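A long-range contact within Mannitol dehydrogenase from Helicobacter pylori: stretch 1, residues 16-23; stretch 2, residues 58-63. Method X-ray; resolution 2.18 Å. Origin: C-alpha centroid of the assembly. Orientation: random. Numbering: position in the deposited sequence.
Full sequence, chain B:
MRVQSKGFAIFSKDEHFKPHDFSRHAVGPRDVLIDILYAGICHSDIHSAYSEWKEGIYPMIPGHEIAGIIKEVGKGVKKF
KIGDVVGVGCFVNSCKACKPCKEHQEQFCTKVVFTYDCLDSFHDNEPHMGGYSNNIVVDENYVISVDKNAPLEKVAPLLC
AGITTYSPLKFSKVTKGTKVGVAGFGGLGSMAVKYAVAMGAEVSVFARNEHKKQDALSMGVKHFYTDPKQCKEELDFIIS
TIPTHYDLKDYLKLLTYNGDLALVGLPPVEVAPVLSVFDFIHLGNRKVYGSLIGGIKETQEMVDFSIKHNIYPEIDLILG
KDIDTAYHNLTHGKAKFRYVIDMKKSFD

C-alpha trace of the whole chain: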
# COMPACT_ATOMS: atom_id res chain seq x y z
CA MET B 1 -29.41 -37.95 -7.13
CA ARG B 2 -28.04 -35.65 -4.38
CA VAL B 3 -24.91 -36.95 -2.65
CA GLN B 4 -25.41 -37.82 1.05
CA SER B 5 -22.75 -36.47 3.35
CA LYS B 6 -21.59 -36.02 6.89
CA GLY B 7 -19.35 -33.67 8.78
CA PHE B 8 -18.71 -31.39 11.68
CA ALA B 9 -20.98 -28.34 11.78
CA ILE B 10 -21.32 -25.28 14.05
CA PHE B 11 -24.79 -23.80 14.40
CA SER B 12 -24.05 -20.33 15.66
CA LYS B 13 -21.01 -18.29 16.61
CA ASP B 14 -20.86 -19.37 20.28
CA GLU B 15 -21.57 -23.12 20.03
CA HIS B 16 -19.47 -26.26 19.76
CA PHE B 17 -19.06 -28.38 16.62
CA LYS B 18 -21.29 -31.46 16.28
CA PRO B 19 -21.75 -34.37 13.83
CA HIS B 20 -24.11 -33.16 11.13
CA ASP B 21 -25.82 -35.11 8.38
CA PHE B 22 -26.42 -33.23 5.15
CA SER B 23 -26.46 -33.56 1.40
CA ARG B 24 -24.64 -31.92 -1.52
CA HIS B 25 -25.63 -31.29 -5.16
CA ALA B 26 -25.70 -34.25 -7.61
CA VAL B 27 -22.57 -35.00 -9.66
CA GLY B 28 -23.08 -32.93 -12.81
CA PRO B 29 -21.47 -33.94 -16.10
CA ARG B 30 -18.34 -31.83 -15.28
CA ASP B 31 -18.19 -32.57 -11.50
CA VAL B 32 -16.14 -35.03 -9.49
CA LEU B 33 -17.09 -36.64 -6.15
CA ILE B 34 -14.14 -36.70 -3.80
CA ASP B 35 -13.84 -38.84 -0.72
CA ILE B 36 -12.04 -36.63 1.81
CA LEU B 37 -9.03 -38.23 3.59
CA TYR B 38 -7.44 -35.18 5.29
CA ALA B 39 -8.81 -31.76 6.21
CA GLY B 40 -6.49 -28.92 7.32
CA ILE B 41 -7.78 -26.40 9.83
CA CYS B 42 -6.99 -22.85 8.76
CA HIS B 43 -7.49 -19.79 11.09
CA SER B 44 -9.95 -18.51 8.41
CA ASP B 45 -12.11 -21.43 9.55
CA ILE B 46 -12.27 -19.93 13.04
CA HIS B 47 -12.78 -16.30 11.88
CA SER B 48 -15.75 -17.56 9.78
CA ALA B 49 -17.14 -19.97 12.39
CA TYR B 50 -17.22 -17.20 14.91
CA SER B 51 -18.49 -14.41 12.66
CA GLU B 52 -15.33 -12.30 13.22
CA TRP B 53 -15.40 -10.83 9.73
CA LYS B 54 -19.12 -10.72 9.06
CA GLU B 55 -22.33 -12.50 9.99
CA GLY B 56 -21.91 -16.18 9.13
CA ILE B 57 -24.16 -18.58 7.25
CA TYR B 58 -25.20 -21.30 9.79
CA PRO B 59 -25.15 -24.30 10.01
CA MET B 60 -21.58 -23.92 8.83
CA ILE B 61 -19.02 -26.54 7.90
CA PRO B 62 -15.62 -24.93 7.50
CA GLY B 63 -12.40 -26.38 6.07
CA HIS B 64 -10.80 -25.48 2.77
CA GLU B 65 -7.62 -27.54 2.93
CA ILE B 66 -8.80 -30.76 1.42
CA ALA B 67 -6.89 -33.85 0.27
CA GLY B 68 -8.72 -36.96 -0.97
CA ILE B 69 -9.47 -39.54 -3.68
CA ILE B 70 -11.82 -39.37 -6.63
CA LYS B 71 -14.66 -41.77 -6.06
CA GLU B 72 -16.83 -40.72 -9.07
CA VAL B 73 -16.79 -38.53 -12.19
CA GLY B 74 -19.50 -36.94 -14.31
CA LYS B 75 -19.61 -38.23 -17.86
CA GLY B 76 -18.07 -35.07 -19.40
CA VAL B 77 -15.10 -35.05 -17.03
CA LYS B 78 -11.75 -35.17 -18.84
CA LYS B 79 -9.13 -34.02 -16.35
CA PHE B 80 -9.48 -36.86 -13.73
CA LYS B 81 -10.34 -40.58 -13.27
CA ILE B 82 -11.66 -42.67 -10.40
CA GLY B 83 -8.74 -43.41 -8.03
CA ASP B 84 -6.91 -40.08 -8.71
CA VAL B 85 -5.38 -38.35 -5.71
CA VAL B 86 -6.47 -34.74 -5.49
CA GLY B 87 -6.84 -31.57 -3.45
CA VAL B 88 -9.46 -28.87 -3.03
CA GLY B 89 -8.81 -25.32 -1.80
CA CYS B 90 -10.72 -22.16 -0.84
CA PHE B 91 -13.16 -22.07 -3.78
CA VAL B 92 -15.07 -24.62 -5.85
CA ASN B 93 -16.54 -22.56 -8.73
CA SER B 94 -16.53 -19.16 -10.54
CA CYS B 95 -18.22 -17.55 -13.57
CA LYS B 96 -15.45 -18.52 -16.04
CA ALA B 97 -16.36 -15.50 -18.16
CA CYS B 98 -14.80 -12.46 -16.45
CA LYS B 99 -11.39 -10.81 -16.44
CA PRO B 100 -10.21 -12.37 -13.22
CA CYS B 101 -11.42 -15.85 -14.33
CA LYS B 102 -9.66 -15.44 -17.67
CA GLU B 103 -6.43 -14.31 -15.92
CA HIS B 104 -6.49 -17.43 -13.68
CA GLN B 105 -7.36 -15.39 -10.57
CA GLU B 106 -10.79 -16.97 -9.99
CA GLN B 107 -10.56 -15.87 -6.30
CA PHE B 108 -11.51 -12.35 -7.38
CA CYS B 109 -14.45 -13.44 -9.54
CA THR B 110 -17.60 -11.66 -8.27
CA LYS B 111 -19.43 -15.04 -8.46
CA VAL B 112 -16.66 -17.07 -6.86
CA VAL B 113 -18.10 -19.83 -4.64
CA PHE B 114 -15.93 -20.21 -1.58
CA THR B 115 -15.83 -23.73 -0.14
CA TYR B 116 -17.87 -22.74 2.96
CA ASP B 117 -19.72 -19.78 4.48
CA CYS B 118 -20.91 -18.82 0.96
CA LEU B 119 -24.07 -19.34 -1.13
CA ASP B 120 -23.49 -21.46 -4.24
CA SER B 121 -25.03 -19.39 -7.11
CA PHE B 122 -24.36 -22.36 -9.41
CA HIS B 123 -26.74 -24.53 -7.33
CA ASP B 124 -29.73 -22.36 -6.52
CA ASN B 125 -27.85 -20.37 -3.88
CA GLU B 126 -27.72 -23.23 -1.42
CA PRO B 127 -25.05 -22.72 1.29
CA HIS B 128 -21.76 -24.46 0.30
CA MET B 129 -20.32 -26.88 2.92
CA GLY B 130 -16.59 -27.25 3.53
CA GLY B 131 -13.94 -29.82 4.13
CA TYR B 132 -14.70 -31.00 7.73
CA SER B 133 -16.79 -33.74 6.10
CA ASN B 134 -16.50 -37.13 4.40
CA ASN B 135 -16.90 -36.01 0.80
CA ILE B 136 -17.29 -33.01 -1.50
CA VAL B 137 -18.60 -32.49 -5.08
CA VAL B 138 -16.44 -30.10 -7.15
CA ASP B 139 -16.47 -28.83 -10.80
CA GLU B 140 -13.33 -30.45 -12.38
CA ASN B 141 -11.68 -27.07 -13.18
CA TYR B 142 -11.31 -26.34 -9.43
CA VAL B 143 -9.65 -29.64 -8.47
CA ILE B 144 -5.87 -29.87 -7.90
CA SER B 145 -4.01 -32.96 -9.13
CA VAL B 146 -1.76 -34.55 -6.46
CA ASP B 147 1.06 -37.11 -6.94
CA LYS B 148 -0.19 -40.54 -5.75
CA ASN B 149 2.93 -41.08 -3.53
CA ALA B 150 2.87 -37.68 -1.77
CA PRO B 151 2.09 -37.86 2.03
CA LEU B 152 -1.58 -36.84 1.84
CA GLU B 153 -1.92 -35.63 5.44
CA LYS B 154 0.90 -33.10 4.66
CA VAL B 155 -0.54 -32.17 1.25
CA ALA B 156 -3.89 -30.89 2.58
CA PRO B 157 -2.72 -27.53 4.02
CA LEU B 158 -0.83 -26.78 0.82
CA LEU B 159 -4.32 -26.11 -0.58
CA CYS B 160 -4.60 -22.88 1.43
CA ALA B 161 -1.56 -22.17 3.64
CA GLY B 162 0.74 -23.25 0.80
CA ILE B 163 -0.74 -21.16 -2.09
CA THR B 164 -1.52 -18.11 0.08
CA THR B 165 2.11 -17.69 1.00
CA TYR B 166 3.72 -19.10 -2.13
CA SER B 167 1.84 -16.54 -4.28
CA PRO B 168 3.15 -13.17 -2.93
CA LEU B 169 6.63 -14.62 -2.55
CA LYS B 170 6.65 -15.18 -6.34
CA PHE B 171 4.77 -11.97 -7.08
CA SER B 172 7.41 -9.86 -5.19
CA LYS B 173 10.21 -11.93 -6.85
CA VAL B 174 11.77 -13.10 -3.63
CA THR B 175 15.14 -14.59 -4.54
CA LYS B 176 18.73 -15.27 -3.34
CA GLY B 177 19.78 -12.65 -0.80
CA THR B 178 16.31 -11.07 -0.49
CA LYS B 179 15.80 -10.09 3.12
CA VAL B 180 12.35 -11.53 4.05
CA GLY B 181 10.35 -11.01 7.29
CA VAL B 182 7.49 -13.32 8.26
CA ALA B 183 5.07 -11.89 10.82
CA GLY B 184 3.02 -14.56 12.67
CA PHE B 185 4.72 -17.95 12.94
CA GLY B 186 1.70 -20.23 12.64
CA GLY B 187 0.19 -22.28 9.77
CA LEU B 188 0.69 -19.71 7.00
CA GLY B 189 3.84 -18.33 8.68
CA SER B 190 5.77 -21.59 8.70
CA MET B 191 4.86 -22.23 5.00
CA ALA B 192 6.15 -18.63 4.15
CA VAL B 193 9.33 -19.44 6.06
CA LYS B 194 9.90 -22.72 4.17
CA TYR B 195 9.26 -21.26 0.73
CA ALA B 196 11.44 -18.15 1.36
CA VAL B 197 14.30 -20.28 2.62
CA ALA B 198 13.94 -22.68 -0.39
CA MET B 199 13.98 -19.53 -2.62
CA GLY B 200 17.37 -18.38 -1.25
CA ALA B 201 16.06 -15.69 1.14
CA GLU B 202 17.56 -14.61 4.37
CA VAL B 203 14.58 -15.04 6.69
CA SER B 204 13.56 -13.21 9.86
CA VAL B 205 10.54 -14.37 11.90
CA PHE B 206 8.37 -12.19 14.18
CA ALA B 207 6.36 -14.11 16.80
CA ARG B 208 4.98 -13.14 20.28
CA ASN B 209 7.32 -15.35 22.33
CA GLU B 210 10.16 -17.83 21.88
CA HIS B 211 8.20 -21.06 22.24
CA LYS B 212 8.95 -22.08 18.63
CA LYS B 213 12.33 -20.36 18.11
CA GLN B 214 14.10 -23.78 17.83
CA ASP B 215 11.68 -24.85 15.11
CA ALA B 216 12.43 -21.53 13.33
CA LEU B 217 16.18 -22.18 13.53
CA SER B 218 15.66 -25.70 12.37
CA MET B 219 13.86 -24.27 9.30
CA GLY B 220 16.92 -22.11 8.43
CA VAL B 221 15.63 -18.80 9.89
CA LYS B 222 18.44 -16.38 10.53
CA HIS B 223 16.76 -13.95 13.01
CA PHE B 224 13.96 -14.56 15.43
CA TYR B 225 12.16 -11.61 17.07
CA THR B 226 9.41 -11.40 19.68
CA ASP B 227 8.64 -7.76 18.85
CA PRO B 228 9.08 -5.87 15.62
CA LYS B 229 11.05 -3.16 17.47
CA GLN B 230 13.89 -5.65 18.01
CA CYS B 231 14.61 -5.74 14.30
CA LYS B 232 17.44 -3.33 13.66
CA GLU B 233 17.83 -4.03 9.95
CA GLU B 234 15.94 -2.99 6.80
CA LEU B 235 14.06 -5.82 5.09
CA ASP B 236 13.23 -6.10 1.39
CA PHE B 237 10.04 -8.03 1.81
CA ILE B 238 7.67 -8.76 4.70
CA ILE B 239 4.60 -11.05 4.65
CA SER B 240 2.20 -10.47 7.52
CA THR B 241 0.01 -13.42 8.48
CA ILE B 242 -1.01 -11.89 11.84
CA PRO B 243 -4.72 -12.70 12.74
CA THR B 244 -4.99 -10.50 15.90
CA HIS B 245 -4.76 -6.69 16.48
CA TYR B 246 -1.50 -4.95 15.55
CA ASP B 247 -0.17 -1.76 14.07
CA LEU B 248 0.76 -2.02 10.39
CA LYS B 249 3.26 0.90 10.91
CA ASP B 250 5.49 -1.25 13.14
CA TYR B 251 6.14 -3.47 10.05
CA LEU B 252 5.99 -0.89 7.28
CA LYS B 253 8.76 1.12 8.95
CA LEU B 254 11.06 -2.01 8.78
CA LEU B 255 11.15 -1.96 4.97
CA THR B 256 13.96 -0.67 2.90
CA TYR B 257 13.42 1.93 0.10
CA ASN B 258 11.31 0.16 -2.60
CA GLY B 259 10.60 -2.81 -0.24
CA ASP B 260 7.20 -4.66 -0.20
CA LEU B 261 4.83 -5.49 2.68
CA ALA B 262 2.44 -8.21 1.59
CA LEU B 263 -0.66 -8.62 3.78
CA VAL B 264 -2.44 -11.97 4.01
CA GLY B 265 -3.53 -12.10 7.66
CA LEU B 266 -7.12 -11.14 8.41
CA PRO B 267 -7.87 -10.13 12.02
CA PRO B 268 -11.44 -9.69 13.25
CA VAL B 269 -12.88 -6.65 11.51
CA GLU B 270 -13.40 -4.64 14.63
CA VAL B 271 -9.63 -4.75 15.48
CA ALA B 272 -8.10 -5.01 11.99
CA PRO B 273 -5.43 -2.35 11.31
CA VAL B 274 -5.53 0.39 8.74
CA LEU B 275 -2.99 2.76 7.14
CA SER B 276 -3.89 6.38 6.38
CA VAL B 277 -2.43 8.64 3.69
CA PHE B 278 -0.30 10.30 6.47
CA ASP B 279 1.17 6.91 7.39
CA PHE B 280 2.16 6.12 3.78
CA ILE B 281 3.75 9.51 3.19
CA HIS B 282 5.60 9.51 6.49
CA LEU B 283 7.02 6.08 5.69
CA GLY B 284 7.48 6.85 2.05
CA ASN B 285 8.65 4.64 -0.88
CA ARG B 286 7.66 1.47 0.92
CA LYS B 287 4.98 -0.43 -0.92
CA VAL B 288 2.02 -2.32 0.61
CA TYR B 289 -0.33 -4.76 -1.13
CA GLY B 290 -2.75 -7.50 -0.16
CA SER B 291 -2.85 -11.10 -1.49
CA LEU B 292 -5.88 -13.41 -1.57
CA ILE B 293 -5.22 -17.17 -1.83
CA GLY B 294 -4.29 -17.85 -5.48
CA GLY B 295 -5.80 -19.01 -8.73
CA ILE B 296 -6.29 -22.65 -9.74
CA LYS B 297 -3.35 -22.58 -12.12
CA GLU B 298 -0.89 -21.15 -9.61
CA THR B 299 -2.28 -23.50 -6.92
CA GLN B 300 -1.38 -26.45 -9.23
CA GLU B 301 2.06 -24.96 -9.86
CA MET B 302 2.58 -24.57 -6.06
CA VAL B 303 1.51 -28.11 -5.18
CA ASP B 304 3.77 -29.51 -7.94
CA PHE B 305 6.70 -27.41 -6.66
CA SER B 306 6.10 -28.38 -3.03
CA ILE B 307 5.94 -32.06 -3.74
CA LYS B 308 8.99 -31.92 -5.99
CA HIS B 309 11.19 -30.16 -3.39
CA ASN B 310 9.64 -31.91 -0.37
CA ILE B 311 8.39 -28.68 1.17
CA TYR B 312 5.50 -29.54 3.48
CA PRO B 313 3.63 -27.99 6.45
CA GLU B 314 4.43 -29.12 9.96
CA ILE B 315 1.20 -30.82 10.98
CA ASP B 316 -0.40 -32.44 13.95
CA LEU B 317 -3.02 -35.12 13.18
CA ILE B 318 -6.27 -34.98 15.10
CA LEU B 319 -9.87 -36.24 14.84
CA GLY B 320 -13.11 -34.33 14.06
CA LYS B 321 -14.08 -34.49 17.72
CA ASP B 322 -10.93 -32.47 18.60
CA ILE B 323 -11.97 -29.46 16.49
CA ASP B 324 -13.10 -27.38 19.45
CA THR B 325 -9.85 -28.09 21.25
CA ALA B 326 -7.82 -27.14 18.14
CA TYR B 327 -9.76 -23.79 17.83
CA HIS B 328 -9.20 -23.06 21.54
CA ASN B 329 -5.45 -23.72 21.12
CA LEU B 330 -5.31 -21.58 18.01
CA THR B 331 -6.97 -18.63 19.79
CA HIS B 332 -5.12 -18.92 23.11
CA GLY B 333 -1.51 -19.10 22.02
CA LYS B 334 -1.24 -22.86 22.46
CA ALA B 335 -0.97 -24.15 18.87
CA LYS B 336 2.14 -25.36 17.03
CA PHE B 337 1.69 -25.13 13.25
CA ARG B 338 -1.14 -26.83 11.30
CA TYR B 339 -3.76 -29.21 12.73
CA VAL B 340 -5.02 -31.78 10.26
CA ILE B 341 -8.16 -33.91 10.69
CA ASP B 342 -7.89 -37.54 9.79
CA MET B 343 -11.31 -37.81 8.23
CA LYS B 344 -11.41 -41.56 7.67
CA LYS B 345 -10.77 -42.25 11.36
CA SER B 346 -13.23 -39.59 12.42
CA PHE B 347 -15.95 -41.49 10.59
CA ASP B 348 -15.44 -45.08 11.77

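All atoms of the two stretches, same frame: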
# COMPACT_ATOMS: atom_id res chain seq x y z
N HIS B 16 -20.44 -25.27 20.10
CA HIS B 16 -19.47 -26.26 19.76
C HIS B 16 -19.90 -26.96 18.49
O HIS B 16 -21.08 -27.02 18.20
CB HIS B 16 -19.38 -27.30 20.87
CG HIS B 16 -18.72 -26.79 22.11
ND1 HIS B 16 -18.08 -25.57 22.17
CD2 HIS B 16 -18.56 -27.36 23.33
CE1 HIS B 16 -17.59 -25.38 23.39
NE2 HIS B 16 -17.87 -26.46 24.11
N PHE B 17 -18.91 -27.53 17.79
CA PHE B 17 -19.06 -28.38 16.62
C PHE B 17 -19.77 -29.67 16.95
O PHE B 17 -19.58 -30.18 18.05
CB PHE B 17 -17.68 -28.64 16.04
CG PHE B 17 -17.21 -27.50 15.12
CD1 PHE B 17 -16.57 -26.37 15.64
CD2 PHE B 17 -17.48 -27.54 13.75
CE1 PHE B 17 -16.18 -25.31 14.80
CE2 PHE B 17 -17.07 -26.47 12.90
CZ PHE B 17 -16.44 -25.35 13.46
N LYS B 18 -20.60 -30.18 16.05
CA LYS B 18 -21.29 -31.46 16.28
C LYS B 18 -21.39 -32.22 14.98
O LYS B 18 -21.40 -31.60 13.92
CB LYS B 18 -22.70 -31.23 16.83
CG LYS B 18 -22.75 -30.46 18.15
CD LYS B 18 -24.21 -30.12 18.68
CE LYS B 18 -24.99 -29.08 17.81
NZ LYS B 18 -25.24 -29.68 16.48
N PRO B 19 -21.48 -33.56 15.04
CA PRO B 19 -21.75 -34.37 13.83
C PRO B 19 -23.00 -33.88 13.13
O PRO B 19 -24.00 -33.63 13.77
CB PRO B 19 -21.99 -35.80 14.39
CG PRO B 19 -21.06 -35.81 15.60
CD PRO B 19 -21.25 -34.42 16.23
N HIS B 20 -22.95 -33.69 11.83
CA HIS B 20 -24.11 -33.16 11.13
C HIS B 20 -24.24 -33.96 9.85
O HIS B 20 -23.25 -34.10 9.09
CB HIS B 20 -23.84 -31.67 10.85
CG HIS B 20 -24.92 -30.97 10.08
ND1 HIS B 20 -26.24 -30.92 10.51
CD2 HIS B 20 -24.87 -30.24 8.94
CE1 HIS B 20 -26.96 -30.23 9.64
NE2 HIS B 20 -26.15 -29.80 8.68
N ASP B 21 -25.44 -34.50 9.64
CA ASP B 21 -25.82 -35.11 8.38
C ASP B 21 -26.35 -34.07 7.45
O ASP B 21 -27.12 -33.21 7.86
CB ASP B 21 -26.96 -36.13 8.59
CG ASP B 21 -26.55 -37.29 9.50
OD1 ASP B 21 -25.38 -37.77 9.39
OD2 ASP B 21 -27.39 -37.70 10.32
N PHE B 22 -25.95 -34.16 6.18
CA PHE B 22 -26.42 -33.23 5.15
C PHE B 22 -26.31 -33.86 3.79
O PHE B 22 -26.01 -35.05 3.68
CB PHE B 22 -25.68 -31.87 5.18
CG PHE B 22 -24.22 -31.95 4.83
CD1 PHE B 22 -23.76 -31.43 3.63
CD2 PHE B 22 -23.30 -32.53 5.72
CE1 PHE B 22 -22.36 -31.45 3.31
CE2 PHE B 22 -21.92 -32.58 5.41
CZ PHE B 22 -21.43 -32.00 4.22
N SER B 23 -26.59 -33.08 2.75
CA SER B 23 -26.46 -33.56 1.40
C SER B 23 -25.85 -32.45 0.52
O SER B 23 -25.94 -31.24 0.83
CB SER B 23 -27.83 -34.05 0.86
OG SER B 23 -28.64 -32.93 0.55
N TYR B 58 -25.10 -20.16 8.88
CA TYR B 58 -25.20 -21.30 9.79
C TYR B 58 -26.39 -22.17 9.43
O TYR B 58 -27.40 -21.63 9.02
CB TYR B 58 -25.41 -20.81 11.25
CG TYR B 58 -24.24 -20.00 11.75
CD1 TYR B 58 -24.31 -18.60 11.84
CD2 TYR B 58 -23.04 -20.66 12.11
CE1 TYR B 58 -23.19 -17.87 12.28
CE2 TYR B 58 -21.94 -19.94 12.55
CZ TYR B 58 -22.02 -18.54 12.61
OH TYR B 58 -20.90 -17.88 13.05
N PRO B 59 -26.30 -23.52 9.56
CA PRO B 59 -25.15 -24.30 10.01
C PRO B 59 -23.95 -24.27 9.06
O PRO B 59 -24.10 -24.37 7.79
CB PRO B 59 -25.69 -25.73 10.12
CG PRO B 59 -26.84 -25.82 9.17
CD PRO B 59 -27.44 -24.38 9.13
N MET B 60 -22.78 -24.14 9.64
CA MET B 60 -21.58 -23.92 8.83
C MET B 60 -20.63 -25.09 8.95
O MET B 60 -20.40 -25.61 10.04
CB MET B 60 -20.84 -22.67 9.27
CG MET B 60 -19.57 -22.33 8.47
SD MET B 60 -18.67 -20.84 9.04
CE MET B 60 -19.96 -19.60 8.98
N ILE B 61 -20.05 -25.50 7.83
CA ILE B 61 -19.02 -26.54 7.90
C ILE B 61 -17.76 -26.01 7.26
O ILE B 61 -17.64 -25.98 6.03
CB ILE B 61 -19.45 -27.85 7.17
CG1 ILE B 61 -20.59 -28.55 7.93
CG2 ILE B 61 -18.27 -28.84 7.06
CD1 ILE B 61 -21.08 -29.89 7.32
N PRO B 62 -16.81 -25.55 8.09
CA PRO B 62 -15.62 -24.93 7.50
C PRO B 62 -14.64 -25.98 6.95
O PRO B 62 -15.00 -27.20 6.86
CB PRO B 62 -14.99 -24.15 8.68
CG PRO B 62 -16.06 -24.13 9.75
CD PRO B 62 -16.81 -25.44 9.55
N GLY B 63 -13.42 -25.53 6.63
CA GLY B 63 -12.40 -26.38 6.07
C GLY B 63 -12.24 -26.19 4.59
O GLY B 63 -13.18 -26.43 3.82

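Packing between a strand and an irregular segment need not involve any backbone pairing, and this contact in mannitol dehydrogenase is a compact illustration. Stretch 1 runs into a strand that includes Lys 18 to Ser 23 and continues beyond it; stretch 2 has no regular helix or strand, and a cis peptide bond precedes Pro 59. The touching parts run 106° apart, so the two chains lie closer to perpendicular than to aligned. Even the nearest pair of alpha carbons, CA of Phe 17 and CA of Ile 61, stands 8.9 Å apart, too far for main-chain hydrogen bonding between these residues. No hydrogen bond of any kind crosses the interface, and its modest buried area, 249 Å² over both sides, is a matter of side-chain packing.

Ile 61 contributes the largest share. Its CA-to-CB bond points sideways, yet the extended chi2 (t) carries the delta methyl nearer to the strand, where CD1 of Ile 61 lies 3.4 Å from CE2 of Phe 22, a close apolar contact. The same CD1 approaches the edge of the imidazole of His 20, 4.1 Å from its CD2. One aliphatic tip thus serves two aromatic neighbours, and the contacts depend on shape and exclusion of water rather than on directional bonds.

His 20 points toward stretch 2 and also reaches Pro 59, whose CG is 4.1 Å from NE2 of the histidine. This is van der Waals packing: a proline ring carbon offers the nitrogen no hydrogen-bonding partner.

At the other end, Phe 17 starts sideways, but its ring comes nearer, bringing CE2 to 3.5 Å from CD of Pro 62. The proline carbon meets the ring at its edge, so this is apolar contact rather than face-on stacking. Asp 21, by contrast, points away, leaving its carboxylate outside the contact.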